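Local coordinates for putative thioesterase (Syntrophus aciditrophicus SB, PDB 3HDU), which probably hydrolyses thioesters as a hot-dog-fold member of the PaaI-like thioesterase family, at the interface of chains A and B. Coordinates in Å, arbitrary orientation; residue numbers count along the deposited sequence, not the author numbering. Chains: chain A/B, putative thioesterase.

Contact 1: the interface of chains A and B. Residues chain A 20, 24, 26, 71-72, 75-76, 98, 101, 103, 154; chain B 57, 60-61, 63-64.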
ATOM      1  N   PHE A  20      31.310  -1.401  -4.011  1.00 74.71           N
ATOM      2  CA  PHE A  20      30.522  -0.181  -3.731  1.00 74.87           C
ATOM      3  C   PHE A  20      31.284   1.161  -3.740  1.00 75.14           C
ATOM      4  O   PHE A  20      30.756   2.152  -4.261  1.00 75.12           O
ATOM      5  CB  PHE A  20      29.734  -0.347  -2.416  1.00 74.90           C
ATOM      6  CG  PHE A  20      28.568  -1.300  -2.529  1.00 75.01           C
ATOM      7  CD1 PHE A  20      28.746  -2.679  -2.371  1.00 75.03           C
ATOM      8  CD2 PHE A  20      27.287  -0.819  -2.813  1.00 74.89           C
ATOM      9  CE1 PHE A  20      27.664  -3.567  -2.483  1.00 75.00           C
ATOM     10  CE2 PHE A  20      26.196  -1.697  -2.928  1.00 75.05           C
ATOM     11  CZ  PHE A  20      26.387  -3.076  -2.763  1.00 74.98           C
ATOM     12  N   ILE A  24      31.877   1.415  -8.676  1.00 79.82           N
ATOM     13  CA  ILE A  24      30.685   2.122  -9.203  1.00 80.39           C
ATOM     14  C   ILE A  24      31.155   3.342 -10.024  1.00 81.14           C
ATOM     15  O   ILE A  24      31.929   4.143  -9.499  1.00 81.67           O
ATOM     16  CB  ILE A  24      29.733   2.619  -8.075  1.00 80.36           C
ATOM     17  CG1 ILE A  24      29.166   1.442  -7.280  1.00 80.43           C
ATOM     18  CG2 ILE A  24      28.567   3.442  -8.648  1.00 80.27           C
ATOM     19  CD1 ILE A  24      28.195   1.853  -6.176  1.00 80.28           C
ATOM     20  N   PHE A  26      29.358   5.945 -11.049  1.00 82.32           N
ATOM     21  CA  PHE A  26      28.675   7.167 -10.560  1.00 82.55           C
ATOM     22  C   PHE A  26      29.434   7.878  -9.402  1.00 82.15           C
ATOM     23  O   PHE A  26      29.019   8.975  -8.997  1.00 81.85           O
ATOM     24  CB  PHE A  26      27.237   6.883 -10.081  1.00 83.26           C
ATOM     25  CG  PHE A  26      26.361   6.177 -11.096  1.00 83.68           C
ATOM     26  CD1 PHE A  26      26.144   6.732 -12.367  1.00 83.93           C
ATOM     27  CD2 PHE A  26      25.703   4.979 -10.763  1.00 83.71           C
ATOM     28  CE1 PHE A  26      25.310   6.080 -13.311  1.00 83.90           C
ATOM     29  CE2 PHE A  26      24.869   4.323 -11.694  1.00 83.74           C
ATOM     30  CZ  PHE A  26      24.672   4.876 -12.969  1.00 83.60           C
ATOM     31  N   ASP A  71      17.878   2.559  -2.606  1.00 73.42           N
ATOM     32  CA  ASP A  71      17.941   1.325  -3.395  1.00 73.75           C
ATOM     33  C   ASP A  71      19.298   0.622  -3.266  1.00 74.23           C
ATOM     34  O   ASP A  71      19.348  -0.610  -3.192  1.00 74.61           O
ATOM     35  CB  ASP A  71      17.642   1.613  -4.879  1.00 73.77           C
ATOM     36  CG  ASP A  71      17.459   0.342  -5.710  1.00 74.05           C
ATOM     37  OD1 ASP A  71      16.850  -0.628  -5.216  1.00 74.12           O
ATOM     38  OD2 ASP A  71      17.907   0.319  -6.873  1.00 74.52           O
HETATM   39  N   MSE A  72      20.382   1.405  -3.262  1.00 74.52           N
HETATM   40  CA  MSE A  72      21.745   0.878  -3.097  1.00 74.89           C
HETATM   41  C   MSE A  72      21.976   0.329  -1.690  1.00 74.03           C
HETATM   42  O   MSE A  72      22.570  -0.742  -1.544  1.00 73.93           O
HETATM   43  CB  MSE A  72      22.799   1.949  -3.413  1.00 76.30           C
HETATM   44  CG  MSE A  72      22.887   2.332  -4.888  1.00 77.45           C
HETATM   45 SE   MSE A  72      23.510   0.890  -6.027  0.75 79.47          SE
HETATM   46  CE  MSE A  72      25.248   0.596  -5.243  1.00 79.05           C
ATOM     47  N   GLY A  75      20.047  -2.846  -1.395  1.00 71.47           N
ATOM     48  CA  GLY A  75      20.751  -3.885  -2.154  1.00 71.31           C
ATOM     49  C   GLY A  75      21.893  -4.534  -1.388  1.00 70.89           C
ATOM     50  O   GLY A  75      22.067  -5.754  -1.456  1.00 71.38           O
ATOM     51  N   LEU A  76      22.660  -3.717  -0.665  1.00 70.57           N
ATOM     52  CA  LEU A  76      23.745  -4.193   0.198  1.00 70.14           C
ATOM     53  C   LEU A  76      23.188  -4.970   1.397  1.00 70.47           C
ATOM     54  O   LEU A  76      23.749  -5.998   1.765  1.00 71.01           O
ATOM     55  CB  LEU A  76      24.614  -3.023   0.677  1.00 70.07           C
ATOM     56  CG  LEU A  76      25.832  -3.308   1.568  1.00 69.82           C
ATOM     57  CD1 LEU A  76      26.749  -4.334   0.939  1.00 69.61           C
ATOM     58  CD2 LEU A  76      26.583  -2.020   1.850  1.00 69.74           C
ATOM     59  N   ILE A  98      25.858 -11.690  -5.609  1.00 69.99           N
ATOM     60  CA  ILE A  98      25.504 -10.250  -5.594  1.00 70.13           C
ATOM     61  C   ILE A  98      25.064  -9.690  -6.965  1.00 70.35           C
ATOM     62  O   ILE A  98      24.279  -8.744  -7.017  1.00 71.33           O
ATOM     63  CB  ILE A  98      26.634  -9.363  -4.969  1.00 70.04           C
ATOM     64  CG1 ILE A  98      26.056  -8.055  -4.404  1.00 70.01           C
ATOM     65  CG2 ILE A  98      27.766  -9.109  -5.969  1.00 69.66           C
ATOM     66  CD1 ILE A  98      27.065  -7.217  -3.632  1.00 70.01           C
ATOM     67  N   LEU A 101      21.149 -10.085  -7.575  1.00 71.80           N
ATOM     68  CA  LEU A 101      20.222  -9.236  -6.800  1.00 71.70           C
ATOM     69  C   LEU A 101      19.593  -8.159  -7.693  1.00 71.63           C
ATOM     70  O   LEU A 101      20.307  -7.410  -8.365  1.00 71.92           O
ATOM     71  CB  LEU A 101      20.914  -8.576  -5.591  1.00 71.46           C
ATOM     72  CG  LEU A 101      21.253  -9.490  -4.408  1.00 71.43           C
ATOM     73  CD1 LEU A 101      22.143  -8.781  -3.406  1.00 71.06           C
ATOM     74  CD2 LEU A 101      19.982  -9.989  -3.727  1.00 71.30           C
ATOM     75  N   THR A 103      16.060  -5.308  -7.793  1.00 70.83           N
ATOM     76  CA  THR A 103      14.970  -4.654  -7.063  1.00 70.55           C
ATOM     77  C   THR A 103      13.630  -5.107  -7.652  1.00 70.24           C
ATOM     78  O   THR A 103      13.460  -5.075  -8.867  1.00 70.01           O
ATOM     79  CB  THR A 103      15.032  -3.090  -7.163  1.00 70.55           C
ATOM     80  OG1 THR A 103      16.365  -2.624  -6.938  1.00 70.77           O
ATOM     81  CG2 THR A 103      14.098  -2.440  -6.148  1.00 70.53           C
ATOM     82  N   TYR A 154      14.176  -6.940  -2.576  1.00 71.48           N
ATOM     83  CA  TYR A 154      15.174  -7.498  -3.500  1.00 71.28           C
ATOM     84  C   TYR A 154      14.925  -8.989  -3.707  1.00 71.59           C
ATOM     85  O   TYR A 154      14.512  -9.687  -2.776  1.00 71.06           O
ATOM     86  CB  TYR A 154      16.605  -7.276  -2.989  1.00 71.21           C
ATOM     87  CG  TYR A 154      17.229  -6.018  -3.522  1.00 71.02           C
ATOM     88  CD1 TYR A 154      17.037  -4.793  -2.884  1.00 70.83           C
ATOM     89  CD2 TYR A 154      17.992  -6.046  -4.697  1.00 70.80           C
ATOM     90  CE1 TYR A 154      17.604  -3.619  -3.393  1.00 71.10           C
ATOM     91  CE2 TYR A 154      18.560  -4.878  -5.220  1.00 71.02           C
ATOM     92  CZ  TYR A 154      18.366  -3.669  -4.560  1.00 71.12           C
ATOM     93  OH  TYR A 154      18.919  -2.517  -5.060  1.00 71.27           O
TER
ATOM     94  N   ILE B  57      27.478  -5.354  -9.592  1.00 71.23           N
ATOM     95  CA  ILE B  57      26.122  -4.976  -9.141  1.00 71.03           C
ATOM     96  C   ILE B  57      25.403  -4.169 -10.235  1.00 71.31           C
ATOM     97  O   ILE B  57      24.743  -3.166  -9.962  1.00 70.91           O
ATOM     98  CB  ILE B  57      26.147  -4.246  -7.754  1.00 70.90           C
ATOM     99  CG1 ILE B  57      27.064  -3.007  -7.771  1.00 70.94           C
ATOM    100  CG2 ILE B  57      26.583  -5.216  -6.667  1.00 70.65           C
ATOM    101  CD1 ILE B  57      27.018  -2.185  -6.500  1.00 70.94           C
HETATM  102  N   MSE B  60      21.555  -4.062  -9.847  1.00 69.18           N
HETATM  103  CA  MSE B  60      21.278  -3.193  -8.706  1.00 68.20           C
HETATM  104  C   MSE B  60      21.355  -1.720  -9.111  1.00 69.23           C
HETATM  105  O   MSE B  60      20.430  -0.964  -8.824  1.00 70.02           O
HETATM  106  CB  MSE B  60      22.273  -3.497  -7.587  1.00 67.55           C
HETATM  107  CG  MSE B  60      21.958  -2.903  -6.248  1.00 66.76           C
HETATM  108 SE   MSE B  60      23.269  -3.473  -4.951  0.75 65.67          SE
HETATM  109  CE  MSE B  60      22.859  -5.353  -4.872  1.00 65.14           C
ATOM    110  N   LEU B  61      22.446  -1.340  -9.786  1.00 70.16           N
ATOM    111  CA  LEU B  61      22.655   0.036 -10.290  1.00 70.68           C
ATOM    112  C   LEU B  61      21.550   0.495 -11.251  1.00 71.48           C
ATOM    113  O   LEU B  61      21.146   1.658 -11.206  1.00 71.59           O
ATOM    114  CB  LEU B  61      24.037   0.192 -10.945  1.00 70.41           C
ATOM    115  CG  LEU B  61      25.260   0.165 -10.015  1.00 70.34           C
ATOM    116  CD1 LEU B  61      26.549   0.062 -10.818  1.00 69.81           C
ATOM    117  CD2 LEU B  61      25.292   1.382  -9.097  1.00 69.99           C
ATOM    118  N   GLY B  63      18.463  -0.426 -11.055  1.00 73.15           N
ATOM    119  CA  GLY B  63      17.297  -0.169 -10.202  1.00 73.10           C
ATOM    120  C   GLY B  63      17.180   1.297  -9.818  1.00 73.18           C
ATOM    121  O   GLY B  63      16.095   1.888  -9.920  1.00 73.53           O
ATOM    122  N   GLY B  64      18.304   1.877  -9.389  1.00 72.96           N
ATOM    123  CA  GLY B  64      18.387   3.298  -9.032  1.00 72.69           C
ATOM    124  C   GLY B  64      18.198   4.233 -10.220  1.00 72.41           C
ATOM    125  O   GLY B  64      17.561   5.278 -10.080  1.00 72.82           O
TER

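Contact 2: the interface of chains A and B. Residues chain A 23-26; chain B 29, 50, 52, 55, 61, 65.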
ATOM      1  N   LYS A  23      34.449   0.556  -7.564  1.00 78.41           N
ATOM      2  CA  LYS A  23      33.937   0.036  -8.857  1.00 78.58           C
ATOM      3  C   LYS A  23      32.685   0.698  -9.466  1.00 79.08           C
ATOM      4  O   LYS A  23      32.469   0.544 -10.669  1.00 79.37           O
ATOM      5  CB  LYS A  23      33.756  -1.493  -8.797  1.00 78.23           C
ATOM      6  CG  LYS A  23      35.038  -2.303  -8.546  1.00 77.90           C
ATOM      7  CD  LYS A  23      35.993  -2.289  -9.728  1.00 77.88           C
ATOM      8  CE  LYS A  23      37.197  -3.184  -9.480  1.00 77.80           C
ATOM      9  NZ  LYS A  23      38.160  -3.151 -10.619  1.00 77.63           N
ATOM     10  N   ILE A  24      31.877   1.415  -8.676  1.00 79.82           N
ATOM     11  CA  ILE A  24      30.685   2.122  -9.203  1.00 80.39           C
ATOM     12  C   ILE A  24      31.155   3.342 -10.024  1.00 81.14           C
ATOM     13  O   ILE A  24      31.929   4.143  -9.499  1.00 81.67           O
ATOM     14  CB  ILE A  24      29.733   2.619  -8.075  1.00 80.36           C
ATOM     15  CG1 ILE A  24      29.166   1.442  -7.280  1.00 80.43           C
ATOM     16  CG2 ILE A  24      28.567   3.442  -8.648  1.00 80.27           C
ATOM     17  CD1 ILE A  24      28.195   1.853  -6.176  1.00 80.28           C
ATOM     18  N   PRO A  25      30.698   3.492 -11.294  1.00 81.72           N
ATOM     19  CA  PRO A  25      31.161   4.637 -12.111  1.00 81.88           C
ATOM     20  C   PRO A  25      30.500   5.982 -11.753  1.00 82.09           C
ATOM     21  O   PRO A  25      31.049   7.033 -12.106  1.00 82.17           O
ATOM     22  CB  PRO A  25      30.836   4.208 -13.542  1.00 81.91           C
ATOM     23  CG  PRO A  25      29.692   3.286 -13.409  1.00 82.08           C
ATOM     24  CD  PRO A  25      29.712   2.677 -12.029  1.00 81.92           C
ATOM     25  N   PHE A  26      29.358   5.945 -11.049  1.00 82.32           N
ATOM     26  CA  PHE A  26      28.675   7.167 -10.560  1.00 82.55           C
ATOM     27  C   PHE A  26      29.434   7.878  -9.402  1.00 82.15           C
ATOM     28  O   PHE A  26      29.019   8.975  -8.997  1.00 81.85           O
ATOM     29  CB  PHE A  26      27.237   6.883 -10.081  1.00 83.26           C
ATOM     30  CG  PHE A  26      26.361   6.177 -11.096  1.00 83.68           C
ATOM     31  CD1 PHE A  26      26.144   6.732 -12.367  1.00 83.93           C
ATOM     32  CD2 PHE A  26      25.703   4.979 -10.763  1.00 83.71           C
ATOM     33  CE1 PHE A  26      25.310   6.080 -13.311  1.00 83.90           C
ATOM     34  CE2 PHE A  26      24.869   4.323 -11.694  1.00 83.74           C
ATOM     35  CZ  PHE A  26      24.672   4.876 -12.969  1.00 83.60           C
TER
ATOM     36  N   ILE B  29      26.615  10.888 -18.079  1.00 79.08           N
ATOM     37  CA  ILE B  29      26.436   9.444 -17.818  1.00 78.74           C
ATOM     38  C   ILE B  29      25.090   8.859 -18.331  1.00 78.26           C
ATOM     39  O   ILE B  29      25.058   7.701 -18.774  1.00 78.14           O
ATOM     40  CB  ILE B  29      26.661   9.141 -16.293  1.00 79.11           C
ATOM     41  CG1 ILE B  29      27.089   7.679 -16.058  1.00 79.33           C
ATOM     42  CG2 ILE B  29      25.444   9.568 -15.429  1.00 79.27           C
ATOM     43  CD1 ILE B  29      28.522   7.352 -16.535  1.00 79.26           C
ATOM     44  N   ASP B  50      26.910   4.892 -20.531  1.00 76.89           N
ATOM     45  CA  ASP B  50      27.742   3.815 -19.992  1.00 76.65           C
ATOM     46  C   ASP B  50      26.761   2.693 -19.620  1.00 76.17           C
ATOM     47  O   ASP B  50      25.992   2.835 -18.665  1.00 75.91           O
ATOM     48  CB  ASP B  50      28.530   4.301 -18.762  1.00 76.98           C
ATOM     49  CG  ASP B  50      29.469   3.234 -18.177  1.00 77.17           C
ATOM     50  OD1 ASP B  50      29.824   2.254 -18.865  1.00 77.43           O
ATOM     51  OD2 ASP B  50      29.872   3.397 -17.008  1.00 77.56           O
ATOM     52  N   LEU B  52      27.382  -0.240 -18.322  1.00 74.28           N
ATOM     53  CA  LEU B  52      27.827  -0.928 -17.093  1.00 73.78           C
ATOM     54  C   LEU B  52      28.073  -2.439 -17.232  1.00 73.54           C
ATOM     55  O   LEU B  52      27.895  -3.185 -16.260  1.00 73.65           O
ATOM     56  CB  LEU B  52      26.846  -0.650 -15.928  1.00 73.88           C
ATOM     57  CG  LEU B  52      26.333   0.774 -15.682  1.00 73.73           C
ATOM     58  CD1 LEU B  52      25.310   0.774 -14.558  1.00 73.46           C
ATOM     59  CD2 LEU B  52      27.472   1.713 -15.368  1.00 73.78           C
ATOM     60  N   ASN B  55      30.146  -5.014 -14.498  1.00 71.11           N
ATOM     61  CA  ASN B  55      30.038  -4.541 -13.113  1.00 70.84           C
ATOM     62  C   ASN B  55      29.334  -5.608 -12.264  1.00 70.86           C
ATOM     63  O   ASN B  55      28.330  -6.185 -12.694  1.00 70.85           O
ATOM     64  CB  ASN B  55      29.303  -3.191 -13.054  1.00 70.57           C
ATOM     65  CG  ASN B  55      29.367  -2.534 -11.676  1.00 70.27           C
ATOM     66  OD1 ASN B  55      28.766  -3.013 -10.714  1.00 69.91           O
ATOM     67  ND2 ASN B  55      30.067  -1.405 -11.590  1.00 70.07           N
ATOM     68  N   LEU B  61      22.446  -1.340  -9.786  1.00 70.16           N
ATOM     69  CA  LEU B  61      22.655   0.036 -10.290  1.00 70.68           C
ATOM     70  C   LEU B  61      21.550   0.495 -11.251  1.00 71.48           C
ATOM     71  O   LEU B  61      21.146   1.658 -11.206  1.00 71.59           O
ATOM     72  CB  LEU B  61      24.037   0.192 -10.945  1.00 70.41           C
ATOM     73  CG  LEU B  61      25.260   0.165 -10.015  1.00 70.34           C
ATOM     74  CD1 LEU B  61      26.549   0.062 -10.818  1.00 69.81           C
ATOM     75  CD2 LEU B  61      25.292   1.382  -9.097  1.00 69.99           C
ATOM     76  N   VAL B  65      18.753   3.860 -11.378  1.00 71.79           N
ATOM     77  CA  VAL B  65      18.611   4.645 -12.621  1.00 71.53           C
ATOM     78  C   VAL B  65      17.139   4.717 -13.060  1.00 71.42           C
ATOM     79  O   VAL B  65      16.663   5.781 -13.445  1.00 71.56           O
ATOM     80  CB  VAL B  65      19.515   4.086 -13.773  1.00 71.31           C
ATOM     81  CG1 VAL B  65      19.240   4.783 -15.100  1.00 71.35           C
ATOM     82  CG2 VAL B  65      20.989   4.228 -13.416  1.00 70.92           C
TER

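Contact 1: the interface of chains A and B
B:Ile57 (phi -125°, psi 45°) ends a loop that leads into helix 58-85 of chain B, and the side chains of that helix's first turns lie against chain A's copy of it. The selenomethionine B:Met60 hides the most surface here. Its CG is anti to the backbone N and the chain stays extended up to its last torsion, where it bends. Along that path CG passes the phenol oxygen OH of A:Tyr154 at 3.3 Å, SE lies 3.8 Å from CZ of A:Phe20, and the terminal CE reaches CD1 of A:Leu101 at 3.8 Å, beside A:Gly75. B:Ile57 divides its branches: CD1 lies over the face of the A:Phe20 ring and 3.5 Å from CE of the bent selenomethionine A:Met72, while CG2 runs alongside A:Ile98, 3.7 Å from its CD1. B:Leu61 sends CD2 obliquely to SE of A:Met72 (3.6 Å) and across A:Ile24, while A:Phe26 slides past it in the opposite direction. A:Asp71 has CG anti to its backbone N. Its OD1 accepts A:Thr103 OG1 on the syn lone pair (2.7 Å). A:Tyr154 OH hydrogen-bonds to both OD1 and the A:Asp71 backbone O, above both planes, presumably sharing its one hydrogen. OD2 sits 3.0 Å from B:Gly64 N, whose N-H points elsewhere, so no hydrogen bond follows. An alanine in place of A:Asp71 would probably loosen A:Thr103 and the A:Tyr154 phenol by removing OD1, leaving the phenol its backbone bond. In the hot-dog fold this is the subunit junction where the long helices meet beside the sheet; A:Asp71 lies at the position of the catalytic carboxylate of PaaI-type thioesterases, probably as nucleophile or general base.

Contact 2: the interface of chains A and B
A:Phe26, on the short 3-10 helix 25-28, buries more surface than any other residue of this patch, and its ring is touched at several rim atoms. CG is anti to the carbonyl carbon (chi1 -54°), which turns the ring toward chain B. Its CE1 meets CG1 of B:Ile29 at 3.6 Å, the two side chains crossing at about a right angle, and CD1 lies a little farther from the same methylene. B:Ile29 presents that branch because CG1 is anti to its backbone N, with CG2 in the crowded position. At the tip of the ring, CZ stands 3.8 Å from CG2 of B:Val65, again crosswise, so the rim is met at three places: B:Ile29 on one flank, B:Val65 at the tip and B:Leu61 on the other flank. A:Pro25 is the second main contributor. Its CG lies 3.4 Å from CD2 of B:Leu52, approached at about a right angle, and 3.6 Å from the carboxylate OD2 of B:Asp50. B:Leu52 has a left-handed backbone conformation (phi 65°), and its CG, anti to the carbonyl carbon, carries CD2 to the proline. B:Asn55 reaches tip to tip toward A:Pro25; its amide ND2 comes 3.2 Å from the backbone O of A:Lys23, a proximity not established as a hydrogen bond. Binding across this patch therefore rests mainly on apolar contact between branched side chains and the two ring-shaped ones. In the fold, the segment just after helix 7-22 of chain A is laid against the chain B loops around residues 50 to 55, the residue just ahead of strand 30-37, and the face of helix 58-85 that carries B:Leu61 and B:Val65, one turn apart.

The C-alpha centres of contact 1 and contact 2 lie about 10 Å apart, and both use A:Ile24, A:Phe26 and B:Leu61, so they form one continuous strip. Helix 58-85 of chain B runs through both: its first turns face the long helix of chain A in contact 1, while B:Leu61 and B:Val65 meet the segment after helix 7-22 in contact 2. Because the interface is two-fold symmetric, each has a twin with the chains exchanged. The pairing resembles the dimer usual for hot-dog proteins, and so probably ties subunit association to the likely active-site position; the deposited assembly holds six copies.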